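Local atomic coordinates of CG14216 (Drosophila melanogaster, PDB entry 3P9Y), a protein that probably removes phosphate from serine in the C-terminal domain of RNA polymerase II and takes part in RNA processing and transcription termination. Residues Arg94-Lys97 and Cys98-Phe102; Val146-Ala149 and Glu150-Leu153. The protein carries 2 engineered substitutions. All coordinates share one frame; numbering follows the deposited sequence.

Contact 1. Residues Arg94-Lys97 and Cys98-Phe102; sequences RIKK and CPERF
K96 and E100 form a salt bridge where the chain leaves helix 85-95 of this LMW PTP-like fold and runs, without regular structure, toward strand 111-114. The partners are four residues apart, but no helical turn brings them together. K96 and C98 have extended backbone angles and K97 between them a helical one; the CB of K96 is directed toward the segment that follows.

K96 places CG between its backbone N and carbonyl carbon (chi1 64°) and then runs straight to its amine. On the way the aliphatic shaft passes the backbone of the next segment, with K96 CE 3.5 Å from C98 O. C98 therefore meets the lysine through its carbonyl group, while its thiol stays with the preceding peptide, C98 SG lying 4.0 Å from K97 C. In E100, CG stands anti to the carbonyl carbon (chi1 -48°), and the extended chain beyond it carries the carboxylate to the amine, the lysine and glutamate chains meeting at a slant. K96 NZ donates to E100 OE2 over 2.9 Å, arriving on the anti side of the carboxylate and 21° out of its plane. The ammonium group has a second partner in S39 OG, so two bonds fix the end of a long, flexible chain; lysine suits the place because its reach spans the turn and its amine can serve both.

The loop lies between helix 22-32, where I95 rests on M24, H27 and N28, and the end of strand 36-41, where G41 is hydrogen-bonded to the backbone of E100 and F102. P99 is buried against Y65 of helix 65-82, a rigid proline ring fitting an extended course. Beside the salt bridge, K96 CD also lies 3.5 Å from E100 OE2, so the carboxylate oxygen meets methylene as well as amine.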
loop_
_atom_site.group_PDB
_atom_site.type_symbol
_atom_site.label_atom_id
_atom_site.label_comp_id
_atom_site.label_asym_id
_atom_site.label_seq_id
_atom_site.Cartn_x
_atom_site.Cartn_y
_atom_site.Cartn_z
ATOM N N ARG A 94 14.443 -2.039 5.434
ATOM C CA ARG A 94 14.489 -1.239 6.652
ATOM C C ARG A 94 13.120 -1.099 7.294
ATOM O O ARG A 94 13.020 -0.814 8.485
ATOM C CB ARG A 94 15.047 0.149 6.358
ATOM C CG ARG A 94 16.452 0.133 5.801
ATOM C CD ARG A 94 17.055 1.517 5.830
ATOM N NE ARG A 94 18.281 1.590 5.050
ATOM C CZ ARG A 94 19.114 2.625 5.075
ATOM N NH1 ARG A 94 18.851 3.665 5.852
ATOM N NH2 ARG A 94 20.210 2.613 4.328
ATOM N N ILE A 95 12.064 -1.286 6.510
ATOM C CA ILE A 95 10.709 -1.214 7.045
ATOM C C ILE A 95 10.265 -2.553 7.628
ATOM O O ILE A 95 9.750 -2.614 8.742
ATOM C CB ILE A 95 9.706 -0.771 5.972
ATOM C CG1 ILE A 95 9.975 0.684 5.587
ATOM C CG2 ILE A 95 8.275 -0.920 6.486
ATOM C CD1 ILE A 95 9.120 1.182 4.450
ATOM N N LYS A 96 10.463 -3.629 6.881
ATOM C CA LYS A 96 10.056 -4.937 7.363
ATOM C C LYS A 96 10.768 -6.063 6.635
ATOM O O LYS A 96 11.416 -5.853 5.611
ATOM C CB LYS A 96 8.534 -5.104 7.254
ATOM C CG LYS A 96 7.981 -5.078 5.830
ATOM C CD LYS A 96 6.456 -5.179 5.843
ATOM C CE LYS A 96 5.866 -5.280 4.447
ATOM N NZ LYS A 96 4.376 -5.233 4.503
ATOM N N LYS A 97 10.618 -7.260 7.185
ATOM C CA LYS A 97 11.337 -8.443 6.744
ATOM C C LYS A 97 11.028 -8.810 5.300
ATOM O O LYS A 97 11.938 -9.048 4.510
ATOM C CB LYS A 97 10.968 -9.613 7.663
ATOM C CG LYS A 97 11.642 -10.939 7.342
ATOM C CD LYS A 97 10.912 -12.083 8.043
ATOM C CE LYS A 97 11.728 -13.368 8.066
ATOM N NZ LYS A 97 12.841 -13.315 9.057
ATOM N N CYS A 98 9.748 -8.858 4.948
ATOM C CA CYS A 98 9.358 -9.417 3.660
ATOM C C CYS A 98 8.000 -8.942 3.156
ATOM O O CYS A 98 7.154 -8.509 3.935
ATOM C CB CYS A 98 9.318 -10.941 3.771
ATOM S SG CYS A 98 8.058 -11.534 4.933
ATOM N N PRO A 99 7.788 -9.041 1.838
ATOM C CA PRO A 99 6.475 -8.771 1.241
ATOM C C PRO A 99 5.390 -9.689 1.814
ATOM O O PRO A 99 5.647 -10.883 2.006
ATOM C CB PRO A 99 6.672 -9.080 -0.246
ATOM C CG PRO A 99 8.095 -9.457 -0.436
ATOM C CD PRO A 99 8.840 -9.265 0.835
ATOM N N GLU A 100 4.203 -9.144 2.074
ATOM C CA GLU A 100 3.084 -9.904 2.619
ATOM C C GLU A 100 1.881 -9.797 1.697
ATOM O O GLU A 100 1.672 -8.766 1.060
ATOM C CB GLU A 100 2.698 -9.358 3.985
ATOM C CG GLU A 100 3.859 -9.148 4.928
ATOM C CD GLU A 100 3.420 -8.483 6.210
ATOM O OE1 GLU A 100 2.726 -9.142 7.010
ATOM O OE2 GLU A 100 3.755 -7.299 6.417
ATOM N N ARG A 101 1.088 -10.863 1.638
ATOM C CA ARG A 101 -0.097 -10.901 0.791
ATOM C C ARG A 101 -1.314 -10.546 1.640
ATOM O O ARG A 101 -1.487 -11.074 2.739
ATOM C CB ARG A 101 -0.261 -12.291 0.157
ATOM C CG ARG A 101 -0.810 -12.263 -1.271
ATOM C CD ARG A 101 -0.857 -13.650 -1.916
ATOM N NE ARG A 101 -2.165 -14.289 -1.764
ATOM C CZ ARG A 101 -3.075 -14.405 -2.732
ATOM N NH1 ARG A 101 -2.842 -13.942 -3.951
ATOM N NH2 ARG A 101 -4.230 -14.999 -2.479
ATOM N N PHE A 102 -2.150 -9.646 1.136
ATOM C CA PHE A 102 -3.295 -9.168 1.898
ATOM C C PHE A 102 -4.272 -10.298 2.190
ATOM O O PHE A 102 -4.849 -10.361 3.273
ATOM C CB PHE A 102 -4.028 -8.051 1.149
ATOM C CG PHE A 102 -5.292 -7.604 1.833
ATOM C CD1 PHE A 102 -5.238 -6.832 2.982
ATOM C CD2 PHE A 102 -6.532 -7.970 1.337
ATOM C CE1 PHE A 102 -6.398 -6.430 3.623
ATOM C CE2 PHE A 102 -7.698 -7.569 1.973
ATOM C CZ PHE A 102 -7.630 -6.799 3.116
#

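Contact 2. Residues Val146-Ala149 and Glu150-Leu153; sequences VNNA and EDAL. Engineered in segment 146-149: N147 (natural residue Asp).
N148 and D151 grip each other at the start of helix 149-167, where N148 is the N-cap. Their side chains slant across one another, the amide and carboxylate planes 53° apart. N148 OD1 accepts from D151 N at 3.0 Å; the bond is almost straight at hydrogen (174°), although the donor stands above the carbonyl plane. The other end of the amide returns the favour, N148 ND2 giving a hydrogen to D151 OD2 over 2.9 Å on its anti side. A chi1 of 63° swings the amide over the helix start, and asparagine suits the cap because it accepts and donates at once, binding both the peptide nitrogen and the carboxylate of the residue three further on. An alanine in place of N148 is likely to leave D151 N without its cap and the carboxylate of D151 freer to turn.

The side chains of V146 and D151 run abreast in one direction, V146 CG1 3.6 Å from D151 OD2. N147, an engineered residue (naturally Asp), turns away and binds the bound peptide through its backbone. With E150 and D151 in the first turn, acidic charge would probably be favoured by the helix dipole.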
loop_
_atom_site.group_PDB
_atom_site.type_symbol
_atom_site.label_atom_id
_atom_site.label_comp_id
_atom_site.label_asym_id
_atom_site.label_seq_id
_atom_site.Cartn_x
_atom_site.Cartn_y
_atom_site.Cartn_z
ATOM N N VAL A 146 0.305 5.725 -10.147
ATOM C CA VAL A 146 1.039 5.195 -11.288
ATOM C C VAL A 146 2.261 4.433 -10.785
ATOM O O VAL A 146 2.919 4.857 -9.833
ATOM C CB VAL A 146 1.444 6.321 -12.251
ATOM C CG1 VAL A 146 2.325 5.781 -13.378
ATOM C CG2 VAL A 146 0.197 6.992 -12.810
ATOM N N ASN A 147 2.550 3.297 -11.412
ATOM C CA ASN A 147 3.550 2.378 -10.878
ATOM C C ASN A 147 4.975 2.648 -11.359
ATOM O O ASN A 147 5.505 1.926 -12.203
ATOM C CB ASN A 147 3.164 0.936 -11.198
ATOM C CG ASN A 147 3.767 -0.045 -10.232
ATOM O OD1 ASN A 147 4.693 0.284 -9.496
ATOM N ND2 ASN A 147 3.234 -1.256 -10.212
ATOM N N ASN A 148 5.580 3.699 -10.816
ATOM C CA ASN A 148 7.011 3.936 -10.943
ATOM C C ASN A 148 7.496 4.668 -9.691
ATOM O O ASN A 148 6.686 5.080 -8.855
ATOM C CB ASN A 148 7.331 4.736 -12.205
ATOM C CG ASN A 148 6.726 6.118 -12.188
ATOM O OD1 ASN A 148 7.141 6.977 -11.417
ATOM N ND2 ASN A 148 5.746 6.346 -13.050
ATOM N N ALA A 149 8.804 4.830 -9.555
ATOM C CA ALA A 149 9.375 5.372 -8.326
ATOM C C ALA A 149 8.885 6.788 -8.015
ATOM O O ALA A 149 8.555 7.091 -6.874
ATOM C CB ALA A 149 10.900 5.337 -8.393
ATOM N N GLU A 150 8.828 7.650 -9.026
ATOM C CA GLU A 150 8.480 9.051 -8.800
ATOM C C GLU A 150 7.014 9.197 -8.389
ATOM O O GLU A 150 6.692 9.909 -7.437
ATOM C CB GLU A 150 8.742 9.896 -10.048
ATOM C CG GLU A 150 10.205 10.009 -10.443
ATOM C CD GLU A 150 10.596 9.021 -11.524
ATOM O OE1 GLU A 150 10.967 9.470 -12.631
ATOM O OE2 GLU A 150 10.528 7.797 -11.279
ATOM N N ASP A 151 6.132 8.527 -9.117
ATOM C CA ASP A 151 4.705 8.629 -8.849
ATOM C C ASP A 151 4.327 7.883 -7.572
ATOM O O ASP A 151 3.334 8.212 -6.938
ATOM C CB ASP A 151 3.896 8.120 -10.041
ATOM C CG ASP A 151 3.872 9.112 -11.184
ATOM O OD1 ASP A 151 3.579 10.299 -10.926
ATOM O OD2 ASP A 151 4.146 8.709 -12.336
ATOM N N ALA A 152 5.127 6.899 -7.180
ATOM C CA ALA A 152 4.881 6.202 -5.923
ATOM C C ALA A 152 5.059 7.173 -4.758
ATOM O O ALA A 152 4.277 7.173 -3.807
ATOM C CB ALA A 152 5.810 5.013 -5.776
ATOM N N LEU A 153 6.084 8.011 -4.836
ATOM C CA LEU A 153 6.315 9.007 -3.796
ATOM C C LEU A 153 5.200 10.052 -3.794
ATOM O O LEU A 153 4.724 10.454 -2.730
ATOM C CB LEU A 153 7.671 9.691 -3.988
ATOM C CG LEU A 153 7.986 10.745 -2.924
ATOM C CD1 LEU A 153 8.075 10.100 -1.547
ATOM C CD2 LEU A 153 9.279 11.488 -3.259
#

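Overall arrangement
Both contacts lie at the surface and join residues close in sequence, at opposite kinds of helix end: contact 1 where the chain leaves helix 85-95, contact 2 where it enters helix 149-167. They do not touch, their centres being about 19 Å apart, yet both meet helix 22-32, contact 1 through I95 and K96 on M24, contact 2 through A152 and L153 on E25. Their chemistry follows their place. In contact 1 one ion pair spans an irregular turn tied to strand 36-41 and helix 65-82; in contact 2 an amide both caps the D151 peptide nitrogen and donates to its carboxylate, and the adjoining N147 reaches the bound peptide.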